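Local structure of Lmo0794 protein (Listeria monocytogenes, 3EW7) at residues Leu83-Leu86 against Ile87-Asn91; Lys136-Glu139 against His140-His144. The protein is of unknown function but has a Rossmann-type fold and may be an NAD(P)-dependent oxidoreductase. The protein carries 3 engineered substitutions. All blocks are in the same frame, centred on the assembly; numbering follows the deposited sequence.

Interaction 1. Residues Leu83-Leu86 against Ile87-Asn91; sequences LDHL and ISVLN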
loop_
_atom_site.group_PDB
_atom_site.type_symbol
_atom_site.label_atom_id
_atom_site.label_comp_id
_atom_site.label_asym_id
_atom_site.label_seq_id
_atom_site.Cartn_x
_atom_site.Cartn_y
_atom_site.Cartn_z
ATOM N N LEU A 83 -10.393 2.237 1.222
ATOM C CA LEU A 83 -10.051 1.921 -0.150
ATOM C C LEU A 83 -11.122 2.520 -1.049
ATOM O O LEU A 83 -10.819 3.069 -2.111
ATOM C CB LEU A 83 -9.963 0.406 -0.362
ATOM C CG LEU A 83 -9.663 -0.050 -1.800
ATOM C CD1 LEU A 83 -8.431 0.680 -2.337
ATOM C CD2 LEU A 83 -9.453 -1.560 -1.830
ATOM N N ASP A 84 -12.377 2.423 -0.622
ATOM C CA ASP A 84 -13.464 2.974 -1.411
ATOM C C ASP A 84 -13.173 4.441 -1.685
ATOM O O ASP A 84 -13.365 4.909 -2.810
ATOM C CB ASP A 84 -14.803 2.817 -0.690
ATOM C CG ASP A 84 -15.378 1.406 -0.811
ATOM O OD1 ASP A 84 -14.837 0.578 -1.577
ATOM O OD2 ASP A 84 -16.391 1.120 -0.137
ATOM N N HIS A 85 -12.690 5.161 -0.672
ATOM C CA HIS A 85 -12.363 6.570 -0.840
ATOM C C HIS A 85 -11.323 6.766 -1.942
ATOM O O HIS A 85 -11.490 7.610 -2.820
ATOM C CB HIS A 85 -11.832 7.165 0.462
ATOM C CG HIS A 85 -11.265 8.543 0.304
ATOM N ND1 HIS A 85 -12.040 9.637 -0.020
ATOM C CD2 HIS A 85 -9.993 9.000 0.392
ATOM C CE1 HIS A 85 -11.268 10.706 -0.127
ATOM N NE2 HIS A 85 -10.021 10.346 0.118
ATOM N N LEU A 86 -10.247 5.986 -1.890
ATOM C CA LEU A 86 -9.190 6.092 -2.886
ATOM C C LEU A 86 -9.707 5.758 -4.276
ATOM O O LEU A 86 -9.316 6.390 -5.258
ATOM C CB LEU A 86 -8.020 5.168 -2.526
ATOM C CG LEU A 86 -7.250 5.545 -1.253
ATOM C CD1 LEU A 86 -6.120 4.561 -1.008
ATOM C CD2 LEU A 86 -6.689 6.952 -1.399
ATOM N N ILE A 87 -10.594 4.769 -4.351
ATOM C CA ILE A 87 -11.169 4.356 -5.619
ATOM C C ILE A 87 -11.935 5.501 -6.274
ATOM O O ILE A 87 -11.757 5.758 -7.463
ATOM C CB ILE A 87 -12.100 3.133 -5.434
ATOM C CG1 ILE A 87 -11.250 1.864 -5.330
ATOM C CG2 ILE A 87 -13.110 3.037 -6.593
ATOM C CD1 ILE A 87 -12.008 0.654 -4.814
ATOM N N SER A 88 -12.771 6.203 -5.518
ATOM C CA SER A 88 -13.528 7.304 -6.119
ATOM C C SER A 88 -12.605 8.474 -6.483
ATOM O O SER A 88 -12.772 9.125 -7.521
ATOM C CB SER A 88 -14.642 7.789 -5.178
ATOM O OG SER A 88 -14.123 8.544 -4.094
ATOM N N VAL A 89 -11.628 8.733 -5.628
ATOM C CA VAL A 89 -10.695 9.813 -5.857
ATOM C C VAL A 89 -9.810 9.516 -7.064
ATOM O O VAL A 89 -9.442 10.417 -7.820
ATOM C CB VAL A 89 -9.820 10.034 -4.605
ATOM C CG1 VAL A 89 -8.544 10.770 -4.961
ATOM C CG2 VAL A 89 -10.603 10.820 -3.577
ATOM N N LEU A 90 -9.483 8.243 -7.250
ATOM C CA LEU A 90 -8.617 7.828 -8.351
ATOM C C LEU A 90 -9.334 7.537 -9.667
ATOM O O LEU A 90 -8.688 7.382 -10.703
ATOM C CB LEU A 90 -7.834 6.577 -7.942
ATOM C CG LEU A 90 -6.325 6.635 -7.707
ATOM C CD1 LEU A 90 -5.800 8.023 -8.000
ATOM C CD2 LEU A 90 -6.026 6.236 -6.274
ATOM N N ASN A 91 -10.660 7.464 -9.629
ATOM C CA ASN A 91 -11.438 7.144 -10.819
ATOM C C ASN A 91 -11.139 7.963 -12.077
ATOM O O ASN A 91 -10.840 9.153 -11.990
ATOM C CB ASN A 91 -12.920 7.250 -10.513
ATOM C CG ASN A 91 -13.769 6.682 -11.623
ATOM O OD1 ASN A 91 -13.811 5.464 -11.816
ATOM N ND2 ASN A 91 -14.433 7.557 -12.376
#
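H85 and V89 meet by a CH-pi contact one helical turn apart: CG2 of V89 lies over one face of the H85 imidazole, 3.9 Å from the ring centroid and 29° off the ring normal. With CG anti to the backbone N (chi1 170°), the H85 ring is carried forward along the helix to V89, and its NE2 is held by a hydrogen bond to the carbonyl O of L54.

Apolar contacts run along the inner side. CD1 of I87 reaches back to CG of L83 at 3.9 Å, the two side chains crossing at a slant, while CD2 of L90 approaches CB of L86 more loosely at 4.4 Å.

Hydrogen bonds link each residue from I87 to L90 to the carbonyl four residues earlier, the last, L90 N to L86 O, being bent at 142°. The carbonyl O of H85 takes two donors, V89 N at 3.0 Å and the hydroxyl S88 OG at 3.1 Å.

This is the last part of helix 79-90, the crossover helix of the beta-alpha-beta unit joining strands 64-67 and 97-101. L83 and L86 rest on L98 of the latter strand, L86, V89 and L90 touch helix 56-59, and L83 and I87 face helix 131-142.

Interaction 2. Residues Lys136-Glu139 against His140-His144; sequences KQLE and HLKSH. Engineered in segment 140-144: K142 (natural residue Arg).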
loop_
_atom_site.group_PDB
_atom_site.type_symbol
_atom_site.label_atom_id
_atom_site.label_comp_id
_atom_site.label_asym_id
_atom_site.label_seq_id
_atom_site.Cartn_x
_atom_site.Cartn_y
_atom_site.Cartn_z
ATOM N N LYS A 136 -14.067 -8.129 0.060
ATOM C CA LYS A 136 -14.893 -6.963 -0.209
ATOM C C LYS A 136 -14.155 -5.953 -1.080
ATOM O O LYS A 136 -14.683 -5.496 -2.098
ATOM C CB LYS A 136 -15.310 -6.303 1.100
ATOM C CG LYS A 136 -16.668 -6.736 1.586
ATOM C CD LYS A 136 -17.723 -5.689 1.264
ATOM C CE LYS A 136 -19.127 -6.287 1.300
ATOM N NZ LYS A 136 -19.435 -7.107 0.081
ATOM N N GLN A 137 -12.938 -5.601 -0.672
ATOM C CA GLN A 137 -12.127 -4.652 -1.423
ATOM C C GLN A 137 -12.020 -5.132 -2.862
ATOM O O GLN A 137 -12.206 -4.359 -3.805
ATOM C CB GLN A 137 -10.733 -4.543 -0.809
ATOM C CG GLN A 137 -10.724 -4.052 0.630
ATOM C CD GLN A 137 -9.331 -4.012 1.223
ATOM O OE1 GLN A 137 -8.596 -4.998 1.176
ATOM N NE2 GLN A 137 -8.960 -2.873 1.787
ATOM N N LEU A 138 -11.734 -6.421 -3.021
ATOM C CA LEU A 138 -11.597 -7.035 -4.338
ATOM C C LEU A 138 -12.888 -6.965 -5.160
ATOM O O LEU A 138 -12.846 -6.771 -6.371
ATOM C CB LEU A 138 -11.140 -8.493 -4.176
ATOM C CG LEU A 138 -9.703 -8.860 -4.581
ATOM C CD1 LEU A 138 -8.723 -7.803 -4.109
ATOM C CD2 LEU A 138 -9.344 -10.232 -4.014
ATOM N N GLU A 139 -14.032 -7.122 -4.501
ATOM C CA GLU A 139 -15.315 -7.059 -5.186
ATOM C C GLU A 139 -15.519 -5.635 -5.652
ATOM O O GLU A 139 -16.034 -5.402 -6.748
ATOM C CB GLU A 139 -16.457 -7.441 -4.249
ATOM C CG GLU A 139 -16.750 -8.930 -4.158
ATOM C CD GLU A 139 -17.370 -9.331 -2.811
ATOM O OE1 GLU A 139 -18.169 -8.531 -2.258
ATOM O OE2 GLU A 139 -17.065 -10.444 -2.312
ATOM N N HIS A 140 -15.116 -4.688 -4.804
ATOM C CA HIS A 140 -15.249 -3.265 -5.110
ATOM C C HIS A 140 -14.262 -2.851 -6.177
ATOM O O HIS A 140 -14.562 -2.000 -7.014
ATOM C CB HIS A 140 -15.037 -2.407 -3.860
ATOM C CG HIS A 140 -16.185 -2.443 -2.900
ATOM N ND1 HIS A 140 -16.391 -1.463 -1.952
ATOM C CD2 HIS A 140 -17.191 -3.336 -2.744
ATOM C CE1 HIS A 140 -17.478 -1.750 -1.257
ATOM N NE2 HIS A 140 -17.982 -2.881 -1.718
ATOM N N LEU A 141 -13.076 -3.442 -6.145
ATOM C CA LEU A 141 -12.081 -3.125 -7.145
ATOM C C LEU A 141 -12.573 -3.608 -8.499
ATOM O O LEU A 141 -12.464 -2.899 -9.490
ATOM C CB LEU A 141 -10.750 -3.771 -6.789
ATOM C CG LEU A 141 -9.986 -2.980 -5.727
ATOM C CD1 LEU A 141 -8.757 -3.762 -5.283
ATOM C CD2 LEU A 141 -9.591 -1.624 -6.290
ATOM N N LYS A 142 -13.135 -4.810 -8.541
ATOM C CA LYS A 142 -13.639 -5.346 -9.800
ATOM C C LYS A 142 -14.780 -4.515 -10.380
ATOM O O LYS A 142 -15.049 -4.575 -11.584
ATOM C CB LYS A 142 -14.089 -6.799 -9.624
ATOM C CG LYS A 142 -13.023 -7.804 -10.040
ATOM C CD LYS A 142 -12.628 -8.742 -8.904
ATOM C CE LYS A 142 -11.118 -8.972 -8.898
ATOM N NZ LYS A 142 -10.698 -10.122 -8.043
ATOM N N SER A 143 -15.448 -3.736 -9.535
ATOM C CA SER A 143 -16.549 -2.906 -9.999
ATOM C C SER A 143 -15.989 -1.740 -10.789
ATOM O O SER A 143 -16.711 -1.061 -11.512
ATOM C CB SER A 143 -17.361 -2.394 -8.819
ATOM O OG SER A 143 -17.831 -3.479 -8.049
ATOM N N HIS A 144 -14.693 -1.514 -10.631
ATOM C CA HIS A 144 -14.012 -0.450 -11.342
ATOM C C HIS A 144 -12.786 -1.031 -12.045
ATOM O O HIS A 144 -11.763 -0.367 -12.201
ATOM C CB HIS A 144 -13.596 0.655 -10.376
ATOM C CG HIS A 144 -14.739 1.261 -9.630
ATOM N ND1 HIS A 144 -15.424 0.586 -8.643
ATOM C CD2 HIS A 144 -15.329 2.477 -9.731
ATOM C CE1 HIS A 144 -16.385 1.360 -8.165
ATOM N NE2 HIS A 144 -16.348 2.513 -8.810
#
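K136 and H140 run across each other at an angle on the outer part of the helix, where CD of the lysine passes 4.1 Å from NE2 of the imidazole. Bends at chi2 and chi4 turn the lysine chain so that NZ arrives at OE1 of E139, a salt bridge of 3.0 Å met nearly along the carboxylate C-O axis. With its charge taken up by E139, K136 NZ stays 4.8 Å from H140 NE2. H140 has CG beside its backbone N (chi1 -74°), which lays the ring back along the preceding turn; its ND1 is hydrogen-bonded to D84, whose carboxylate would probably favour a protonated ring while K136 would oppose it.

L138 and K142 lie side by side and point the same way. The engineered lysine, arginine in nature, bends at chi2 and chi3, which brings NZ to 3.8 Å from L138 CG. L141 turns inward and meets L138 through their CD1 methyls at 4.2 Å.

Near the end of the helix, side chains take up main-chain carbonyls. S143 OG bonds to E139 O at 2.9 Å, whereas S143 N reaches the same oxygen only weakly. H144 swings its imidazole back so that ND1 meets H140 O at 3.2 Å, with the oxygen close to the ring plane and the N-H...O angle 159°. Ordinary i to i+4 bonds join K136, Q137 and L138 to H140, L141 and K142.

Helix 131-142 packs on the parallel sheet of the Rossmann-type fold beside helix 79-90. L138 and L141 lie on Y152 of strand 150-154, whose hydroxyl is hydrogen-bonded to OE1 of Q137; Q137, H140, L141 and H144 face helix 79-90.

How the interactions relate
Interactions 1 and 2 occupy the closing turns of two neighbouring helices, 79-90 and 131-142, with centres about 11 Å apart. They meet directly: D84 OD1 and H140 ND1 are 2.6 Å apart in a probable hydrogen bond, I87 CD1 packs on L141 CD2 at 3.6 Å, and L83 touches Q137. The polar pair and the apolar contacts therefore join the same two helices. Interaction 1 is the more buried, with four of its eight touching residues buried and largely aliphatic contacts. Interaction 2, with four exposed, adds a salt bridge and a lysine chain at the surface, keeping Q137 and L141 for the interior.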